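Local coordinates for protein transcriptional regulator kdgR (Escherichia coli, PDB 1YSP) that uses this C-terminal IclR-type domain as part of a repressor of genes for 2-keto-3-deoxygluconate transport and catabolism and of eda, at residues G27-D32 and N56-T61; R18-T23 and V158-T163; L68-R73 and G134-G139. All blocks are in the same frame, centred on the assembly; numbering follows the deposited sequence.

Interaction 1. Residues G27-D32 and N56-T61; sequences GALDED and NPLYST
L58 is the residue of N56-T61 that reaches L29 and D32. The segment starts at N56, whose backbone pairs with I34 in the neighbouring strand 33-40. After P57, L58 turns its side chain across to the other segment; a chi1 of -72°, with CG anti to the carbonyl carbon, carries it there. CD2 meets L29 CD1 at 3.6 Å, while CD1 lies against the D32 backbone, 3.7 Å from D32 C. The two leucine side chains cross at about a right angle, methyl to methyl. L58 also packs on I34 and on I79 and L80, so it sits between the sheet and helix 73-80. L58 N, meanwhile, donates to a water 2.8 Å away, and that water donates in turn to D32 O at 2.8 Å. Cutting L58 back to an alanine would probably leave L29 CD1 without its apolar mate and open a gap beside the D32 carbonyl. Next, Y59 lays one ring face against P57 CB, 3.6 Å above the ring plane. T61 closes the turn: OG1 donates to P57 O at 2.9 Å in the carbonyl plane and also caps G64 N, as N-cap of helix 62-69. Methyls of two leucines, L58 on the D32 backbone and one water bridge thus join the end of strand 24-30 and its following loop to the turn into helix 62-69, without direct polar bonds.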
loop_
_atom_site.group_PDB
_atom_site.type_symbol
_atom_site.label_atom_id
_atom_site.label_comp_id
_atom_site.label_asym_id
_atom_site.label_seq_id
_atom_site.Cartn_x
_atom_site.Cartn_y
_atom_site.Cartn_z
ATOM N N GLY A 27 -0.022 -0.813 -6.646
ATOM C CA GLY A 27 1.166 0.039 -6.798
ATOM C C GLY A 27 2.436 -0.792 -6.807
ATOM O O GLY A 27 2.477 -1.822 -6.226
ATOM N N ALA A 28 3.507 -0.330 -7.448
ATOM C CA ALA A 28 4.751 -1.081 -7.438
ATOM C C ALA A 28 5.925 -0.132 -7.201
ATOM O O ALA A 28 5.770 1.058 -7.359
ATOM C CB ALA A 28 4.919 -1.827 -8.803
ATOM N N LEU A 29 7.093 -0.677 -6.856
ATOM C CA LEU A 29 8.286 0.131 -6.580
ATOM C C LEU A 29 8.890 0.604 -7.902
ATOM O O LEU A 29 9.051 -0.190 -8.847
ATOM C CB LEU A 29 9.309 -0.683 -5.791
ATOM C CG LEU A 29 10.570 0.051 -5.307
ATOM C CD1 LEU A 29 10.268 1.122 -4.276
ATOM C CD2 LEU A 29 11.521 -0.939 -4.775
ATOM N N ASP A 30 9.145 1.904 -7.997
ATOM C CA ASP A 30 9.899 2.419 -9.123
ATOM C C ASP A 30 11.032 3.241 -8.542
ATOM O O ASP A 30 10.887 4.441 -8.308
ATOM C CB ASP A 30 9.035 3.253 -10.065
ATOM C CG ASP A 30 9.798 3.688 -11.331
ATOM O OD1 ASP A 30 10.892 3.155 -11.615
ATOM O OD2 ASP A 30 9.296 4.571 -12.037
ATOM N N GLU A 31 12.116 2.539 -8.247
ATOM C CA GLU A 31 13.348 3.148 -7.766
ATOM C C GLU A 31 13.209 3.692 -6.346
ATOM O O GLU A 31 13.572 2.981 -5.419
ATOM C CB GLU A 31 13.878 4.187 -8.769
ATOM C CG GLU A 31 14.043 3.557 -10.150
ATOM C CD GLU A 31 15.171 4.147 -10.954
ATOM O OE1 GLU A 31 15.298 5.390 -10.964
ATOM O OE2 GLU A 31 15.926 3.355 -11.573
ATOM N N ASP A 32 12.698 4.913 -6.181
ATOM C CA ASP A 32 12.539 5.539 -4.851
ATOM C C ASP A 32 11.150 6.177 -4.691
ATOM O O ASP A 32 10.957 7.188 -3.979
ATOM C CB ASP A 32 13.590 6.620 -4.653
ATOM C CG ASP A 32 13.301 7.859 -5.490
ATOM O OD1 ASP A 32 12.638 7.708 -6.546
ATOM O OD2 ASP A 32 13.725 8.981 -5.089
ATOM N N ASN A 56 4.253 8.499 -6.560
ATOM C CA ASN A 56 4.036 9.043 -5.215
ATOM C C ASN A 56 5.168 8.646 -4.268
ATOM O O ASN A 56 5.887 7.677 -4.540
ATOM C CB ASN A 56 2.661 8.630 -4.633
ATOM C CG ASN A 56 1.485 9.596 -5.035
ATOM O OD1 ASN A 56 0.306 9.286 -4.783
ATOM N ND2 ASN A 56 1.807 10.752 -5.604
ATOM N N PRO A 57 5.353 9.403 -3.164
ATOM C CA PRO A 57 6.427 9.057 -2.209
ATOM C C PRO A 57 6.240 7.671 -1.573
ATOM O O PRO A 57 5.096 7.218 -1.352
ATOM C CB PRO A 57 6.293 10.135 -1.128
ATOM C CG PRO A 57 5.632 11.297 -1.827
ATOM C CD PRO A 57 4.625 10.616 -2.747
ATOM N N LEU A 58 7.342 7.039 -1.219
ATOM C CA LEU A 58 7.302 5.759 -0.506
ATOM C C LEU A 58 6.852 5.953 0.974
ATOM O O LEU A 58 6.296 5.059 1.596
ATOM C CB LEU A 58 8.712 5.167 -0.511
ATOM C CG LEU A 58 9.265 4.608 -1.846
ATOM C CD1 LEU A 58 10.699 4.200 -1.639
ATOM C CD2 LEU A 58 8.435 3.358 -2.211
ATOM N N TYR A 59 7.175 7.121 1.556
ATOM C CA TYR A 59 7.065 7.253 3.041
ATOM C C TYR A 59 5.681 7.750 3.503
ATOM O O TYR A 59 5.354 7.697 4.713
ATOM C CB TYR A 59 8.174 8.255 3.566
ATOM C CG TYR A 59 8.174 9.589 2.848
ATOM C CD1 TYR A 59 7.358 10.648 3.295
ATOM C CD2 TYR A 59 8.994 9.813 1.711
ATOM C CE1 TYR A 59 7.318 11.892 2.602
ATOM C CE2 TYR A 59 8.983 11.057 1.032
ATOM C CZ TYR A 59 8.157 12.075 1.458
ATOM O OH TYR A 59 8.179 13.267 0.773
ATOM N N SER A 60 4.870 8.233 2.561
ATOM C CA SER A 60 3.554 8.849 2.877
ATOM C C SER A 60 2.353 8.100 2.247
ATOM O O SER A 60 1.181 8.589 2.354
ATOM C CB SER A 60 3.506 10.286 2.362
ATOM O OG SER A 60 3.680 10.331 0.942
ATOM N N THR A 61 2.631 6.986 1.569
ATOM C CA THR A 61 1.593 6.156 0.926
ATOM C C THR A 61 1.471 4.824 1.663
ATOM O O THR A 61 2.467 4.326 2.170
ATOM C CB THR A 61 1.891 5.894 -0.580
ATOM O OG1 THR A 61 3.148 5.192 -0.743
ATOM C CG2 THR A 61 1.905 7.205 -1.327
HETATM O O HOH W 1 9.811 8.226 -1.600
#

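Interaction 2. Residues R18-T23 and V158-T163; sequences RLTKET and VAMLHT
M160 reaches out from helix 151-172 to the last turn of helix 4-20, where T20 and L19 receive it. The tight part is at the methionine's end. M160 CE presses on T20 CG2 at 3.5 Å, closer than carbons usually pack, and M160 SD is also near, 3.8 Å from T20 CG2. The two side chains run past each other in opposite directions, so the threonine methyl lies alongside the thioether. The M160 chain leaves its helix extended (chi2 177°) and then bends at the sulfur (chi3 -82°), which swings CE in against T20.

T20 itself is held by its hydroxyl. OG1 sits between the backbone N and the carbonyl carbon, and it accepts from E22 N at 3.2 Å with an N-H...O angle of 157°, an ST turn just where K21 leaves the helix with positive phi. The same OG1 also bonds to L16 O, one turn back. With the hydroxyl tied to the backbone on its own side, CG2 is the branch presented to M160.

The looser side is L19, an exposed residue. Its CD1 and CB each stand 4.1 Å from M160 SD, and the two side chains cross at a slant. Here the sulfur is merely brushed, whereas at T20 the methyl is pressed home.

This is helix-helix packing at the surface between the first and last helices of the chain, 4-20 and 151-172, both of which lie against the sheet: T20 reaches I142 of strand 136-142, and L161, next to M160, turns in against L140, I125 and V127. M160 also touches L16 of the first helix, and E22 OE2 bonds to Y157 OH of the last.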
loop_
_atom_site.group_PDB
_atom_site.type_symbol
_atom_site.label_atom_id
_atom_site.label_comp_id
_atom_site.label_asym_id
_atom_site.label_seq_id
_atom_site.Cartn_x
_atom_site.Cartn_y
_atom_site.Cartn_z
ATOM N N ARG A 18 -16.776 -3.882 -5.894
ATOM C CA ARG A 18 -18.117 -4.438 -5.690
ATOM C C ARG A 18 -18.493 -4.534 -4.207
ATOM O O ARG A 18 -19.607 -4.152 -3.822
ATOM C CB ARG A 18 -18.213 -5.858 -6.314
ATOM C CG ARG A 18 -19.629 -6.425 -6.351
ATOM C CD ARG A 18 -19.627 -7.872 -6.891
ATOM N NE ARG A 18 -19.098 -8.818 -5.918
ATOM C CZ ARG A 18 -19.764 -9.293 -4.868
ATOM N NH1 ARG A 18 -21.001 -8.891 -4.622
ATOM N NH2 ARG A 18 -19.200 -10.160 -4.057
ATOM N N LEU A 19 -17.599 -5.080 -3.383
ATOM C CA LEU A 19 -17.933 -5.277 -1.964
ATOM C C LEU A 19 -17.919 -3.959 -1.152
ATOM O O LEU A 19 -18.627 -3.843 -0.145
ATOM C CB LEU A 19 -17.016 -6.298 -1.304
ATOM C CG LEU A 19 -16.963 -7.773 -1.797
ATOM C CD1 LEU A 19 -15.636 -8.439 -1.353
ATOM C CD2 LEU A 19 -18.092 -8.576 -1.338
ATOM N N THR A 20 -17.116 -2.981 -1.564
ATOM C CA THR A 20 -16.851 -1.840 -0.662
ATOM C C THR A 20 -17.234 -0.492 -1.228
ATOM O O THR A 20 -17.339 0.481 -0.466
ATOM C CB THR A 20 -15.325 -1.745 -0.244
ATOM O OG1 THR A 20 -14.545 -1.388 -1.370
ATOM C CG2 THR A 20 -14.824 -3.016 0.364
ATOM N N LYS A 21 -17.374 -0.417 -2.553
ATOM C CA LYS A 21 -17.572 0.823 -3.315
ATOM C C LYS A 21 -16.429 1.844 -3.187
ATOM O O LYS A 21 -16.601 3.011 -3.528
ATOM C CB LYS A 21 -18.905 1.514 -2.965
ATOM C CG LYS A 21 -20.096 0.589 -2.977
ATOM C CD LYS A 21 -20.761 0.565 -4.324
ATOM C CE LYS A 21 -22.278 0.697 -4.137
ATOM N NZ LYS A 21 -23.013 -0.333 -4.891
ATOM N N GLU A 22 -15.275 1.390 -2.692
ATOM C CA GLU A 22 -14.138 2.286 -2.438
ATOM C C GLU A 22 -13.223 2.305 -3.672
ATOM O O GLU A 22 -13.397 1.448 -4.572
ATOM C CB GLU A 22 -13.352 1.776 -1.230
ATOM C CG GLU A 22 -14.104 1.739 0.148
ATOM C CD GLU A 22 -14.361 3.128 0.776
ATOM O OE1 GLU A 22 -14.014 4.142 0.152
ATOM O OE2 GLU A 22 -14.933 3.178 1.892
ATOM N N THR A 23 -12.270 3.255 -3.704
ATOM C CA THR A 23 -11.242 3.339 -4.740
ATOM C C THR A 23 -10.196 2.276 -4.386
ATOM O O THR A 23 -9.689 2.245 -3.253
ATOM C CB THR A 23 -10.513 4.740 -4.800
ATOM O OG1 THR A 23 -11.452 5.815 -4.884
ATOM C CG2 THR A 23 -9.593 4.838 -6.027
ATOM N N VAL A 158 -9.248 -4.656 5.969
ATOM C CA VAL A 158 -7.946 -5.340 6.011
ATOM C C VAL A 158 -8.169 -6.820 5.649
ATOM O O VAL A 158 -7.420 -7.411 4.850
ATOM C CB VAL A 158 -7.262 -5.183 7.390
ATOM C CG1 VAL A 158 -6.096 -6.200 7.582
ATOM C CG2 VAL A 158 -6.788 -3.704 7.615
ATOM N N ALA A 159 -9.239 -7.381 6.211
ATOM C CA ALA A 159 -9.558 -8.797 5.987
ATOM C C ALA A 159 -9.866 -9.034 4.521
ATOM O O ALA A 159 -9.313 -9.977 3.915
ATOM C CB ALA A 159 -10.717 -9.238 6.890
ATOM N N MET A 160 -10.639 -8.137 3.905
ATOM C CA MET A 160 -10.946 -8.318 2.464
ATOM C C MET A 160 -9.718 -8.076 1.562
ATOM O O MET A 160 -9.560 -8.726 0.517
ATOM C CB MET A 160 -12.055 -7.388 2.000
ATOM C CG MET A 160 -13.428 -7.665 2.657
ATOM S SD MET A 160 -14.630 -6.440 2.081
ATOM C CE MET A 160 -14.290 -5.062 3.134
ATOM N N LEU A 161 -8.887 -7.087 1.921
ATOM C CA LEU A 161 -7.592 -6.891 1.187
ATOM C C LEU A 161 -6.729 -8.168 1.244
ATOM O O LEU A 161 -6.145 -8.569 0.225
ATOM C CB LEU A 161 -6.816 -5.701 1.804
ATOM C CG LEU A 161 -7.323 -4.366 1.326
ATOM C CD1 LEU A 161 -6.674 -3.248 2.204
ATOM C CD2 LEU A 161 -7.004 -4.129 -0.150
ATOM N N HIS A 162 -6.596 -8.747 2.431
ATOM C CA HIS A 162 -5.775 -9.947 2.621
ATOM C C HIS A 162 -6.285 -11.113 1.775
ATOM O O HIS A 162 -5.501 -11.809 1.108
ATOM C CB HIS A 162 -5.712 -10.342 4.078
ATOM C CG HIS A 162 -4.661 -9.605 4.851
ATOM N ND1 HIS A 162 -3.404 -9.339 4.336
ATOM C CD2 HIS A 162 -4.660 -9.122 6.114
ATOM C CE1 HIS A 162 -2.692 -8.694 5.243
ATOM N NE2 HIS A 162 -3.428 -8.551 6.328
ATOM N N THR A 163 -7.588 -11.316 1.773
ATOM C CA THR A 163 -8.188 -12.332 0.842
ATOM C C THR A 163 -7.830 -12.087 -0.606
ATOM O O THR A 163 -7.333 -13.001 -1.308
ATOM C CB THR A 163 -9.728 -12.374 1.025
ATOM O OG1 THR A 163 -9.989 -12.623 2.406
ATOM C CG2 THR A 163 -10.382 -13.472 0.134
#

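Interaction 3. Residues L68-R73 and G134-G139; sequences LAWRDR and GVVIAG
W70 and V136 supply the apolar part of this contact. A single methyl does the touching: V136 CG2 lies 3.9 Å from W70 CB and the same 3.9 Å from W70 CE3, straddling the root of the indole and the near side of its six-membered ring. It approaches the ring obliquely. With V136 CG1 anti to the backbone N (chi1 -179°), CG2 is left as the branch facing W70. P128 of strand 123-130 packs against both residues.

The polar approach is long. R71 NH1 stands 4.5 Å from V136 O, too far for a hydrogen bond, and the second nitrogen, NH2, makes a long, weak ion pair with E75. The R71 side chain also packs on V76 and I79 of helix 73-80.

Backbone features lie around the contact. R71 N donates to L68 O at 3.1 Å as the chain comes off helix 62-69, and D72 then takes the N-cap of helix 73-80. On the strand, I137 and A138 both face V129, a classic beta bulge just past V136.

With one valine methyl against an indole, the contact rests on hydrophobic burial and shape; the arginine lies near V136 O, but any electrostatic gain at that distance is probably small.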
loop_
_atom_site.group_PDB
_atom_site.type_symbol
_atom_site.label_atom_id
_atom_site.label_comp_id
_atom_site.label_asym_id
_atom_site.label_seq_id
_atom_site.Cartn_x
_atom_site.Cartn_y
_atom_site.Cartn_z
ATOM N N LEU A 68 8.170 -1.523 1.342
ATOM C CA LEU A 68 9.383 -1.481 2.182
ATOM C C LEU A 68 9.410 -2.346 3.408
ATOM O O LEU A 68 10.513 -2.754 3.828
ATOM C CB LEU A 68 9.664 -0.022 2.636
ATOM C CG LEU A 68 9.845 1.007 1.515
ATOM C CD1 LEU A 68 10.043 2.475 2.107
ATOM C CD2 LEU A 68 10.996 0.679 0.501
ATOM N N ALA A 69 8.254 -2.574 4.059
ATOM C CA ALA A 69 8.204 -3.177 5.402
ATOM C C ALA A 69 8.779 -4.592 5.538
ATOM O O ALA A 69 9.307 -4.930 6.584
ATOM C CB ALA A 69 6.803 -3.097 6.032
ATOM N N TRP A 70 8.676 -5.406 4.503
ATOM C CA TRP A 70 9.219 -6.777 4.588
ATOM C C TRP A 70 10.664 -6.902 4.012
ATOM O O TRP A 70 11.234 -8.017 3.958
ATOM C CB TRP A 70 8.266 -7.766 3.877
ATOM C CG TRP A 70 7.006 -8.062 4.672
ATOM C CD1 TRP A 70 6.794 -9.130 5.487
ATOM C CD2 TRP A 70 5.812 -7.251 4.755
ATOM N NE1 TRP A 70 5.565 -9.024 6.096
ATOM C CE2 TRP A 70 4.929 -7.900 5.633
ATOM C CE3 TRP A 70 5.412 -6.042 4.163
ATOM C CZ2 TRP A 70 3.665 -7.388 5.945
ATOM C CZ3 TRP A 70 4.139 -5.537 4.456
ATOM C CH2 TRP A 70 3.296 -6.212 5.357
ATOM N N ARG A 71 11.236 -5.780 3.585
ATOM C CA ARG A 71 12.525 -5.791 2.887
ATOM C C ARG A 71 13.682 -5.812 3.843
ATOM O O ARG A 71 13.532 -5.418 5.011
ATOM C CB ARG A 71 12.689 -4.581 1.978
ATOM C CG ARG A 71 12.081 -4.726 0.653
ATOM C CD ARG A 71 12.712 -3.710 -0.237
ATOM N NE ARG A 71 11.775 -3.235 -1.231
ATOM C CZ ARG A 71 11.616 -3.759 -2.441
ATOM N NH1 ARG A 71 10.711 -3.233 -3.255
ATOM N NH2 ARG A 71 12.344 -4.798 -2.848
ATOM N N ASP A 72 14.835 -6.298 3.344
ATOM C CA ASP A 72 16.089 -6.223 4.094
ATOM C C ASP A 72 16.258 -4.749 4.451
ATOM O O ASP A 72 16.155 -3.882 3.577
ATOM C CB ASP A 72 17.272 -6.766 3.255
ATOM C CG ASP A 72 18.661 -6.501 3.899
ATOM O OD1 ASP A 72 18.866 -6.792 5.109
ATOM O OD2 ASP A 72 19.559 -6.005 3.172
ATOM N N ARG A 73 16.477 -4.475 5.736
ATOM C CA ARG A 73 16.552 -3.107 6.240
ATOM C C ARG A 73 17.766 -2.323 5.703
ATOM O O ARG A 73 17.858 -1.094 5.870
ATOM C CB ARG A 73 16.549 -3.102 7.766
ATOM C CG ARG A 73 16.092 -1.769 8.378
ATOM C CD ARG A 73 14.656 -1.818 8.958
ATOM N NE ARG A 73 13.680 -2.406 8.035
ATOM C CZ ARG A 73 12.386 -2.593 8.302
ATOM N NH1 ARG A 73 11.867 -2.225 9.478
ATOM N NH2 ARG A 73 11.597 -3.150 7.381
ATOM N N GLY A 134 8.215 -14.907 -1.913
ATOM C CA GLY A 134 7.915 -14.232 -0.640
ATOM C C GLY A 134 8.401 -12.797 -0.554
ATOM O O GLY A 134 8.384 -12.196 0.524
ATOM N N VAL A 135 8.807 -12.240 -1.686
ATOM C CA VAL A 135 9.111 -10.826 -1.787
ATOM C C VAL A 135 7.850 -10.057 -2.156
ATOM O O VAL A 135 7.134 -10.414 -3.097
ATOM C CB VAL A 135 10.184 -10.531 -2.891
ATOM C CG1 VAL A 135 10.538 -9.042 -2.966
ATOM C CG2 VAL A 135 11.452 -11.347 -2.621
ATOM N N VAL A 136 7.652 -8.931 -1.472
ATOM C CA VAL A 136 6.544 -8.043 -1.818
ATOM C C VAL A 136 6.773 -7.363 -3.177
ATOM O O VAL A 136 7.649 -6.503 -3.310
ATOM C CB VAL A 136 6.274 -6.979 -0.698
ATOM C CG1 VAL A 136 5.105 -6.115 -1.100
ATOM C CG2 VAL A 136 6.034 -7.635 0.670
ATOM N N ILE A 137 5.958 -7.690 -4.183
ATOM C CA ILE A 137 6.122 -7.132 -5.545
ATOM C C ILE A 137 5.139 -5.990 -5.853
ATOM O O ILE A 137 5.312 -5.209 -6.794
ATOM C CB ILE A 137 6.052 -8.278 -6.603
ATOM C CG1 ILE A 137 4.764 -9.089 -6.406
ATOM C CG2 ILE A 137 7.242 -9.173 -6.379
ATOM C CD1 ILE A 137 4.239 -9.897 -7.611
ATOM N N ALA A 138 4.079 -5.878 -5.046
ATOM C CA ALA A 138 3.125 -4.793 -5.215
ATOM C C ALA A 138 2.437 -4.575 -3.879
ATOM O O ALA A 138 2.486 -5.419 -3.019
ATOM C CB ALA A 138 2.073 -5.129 -6.322
ATOM N N GLY A 139 1.755 -3.444 -3.753
ATOM C CA GLY A 139 0.838 -3.253 -2.651
ATOM C C GLY A 139 -0.536 -3.093 -3.257
ATOM O O GLY A 139 -0.701 -2.476 -4.300
#

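Along the chain, interaction 2 closes the widest loop, from helix 4-20 to helix 151-172, and interactions 1 and 3 lie in series inside it. All three sit in the IclR-type C-terminal domain, around one antiparallel sheet. Interactions 1 and 3 are close, centres about 12 Å apart: strands 24-30 and 136-142 are neighbours, with G27 N and G139 O probably hydrogen-bonded. Interaction 2 lies about 21 Å from the centre of each, on the opposite side of the chain's centre from interaction 1. Strand 136-142 thus meets the W70 region after helix 62-69 near its start, and the terminal helices further along, at L140 and I142.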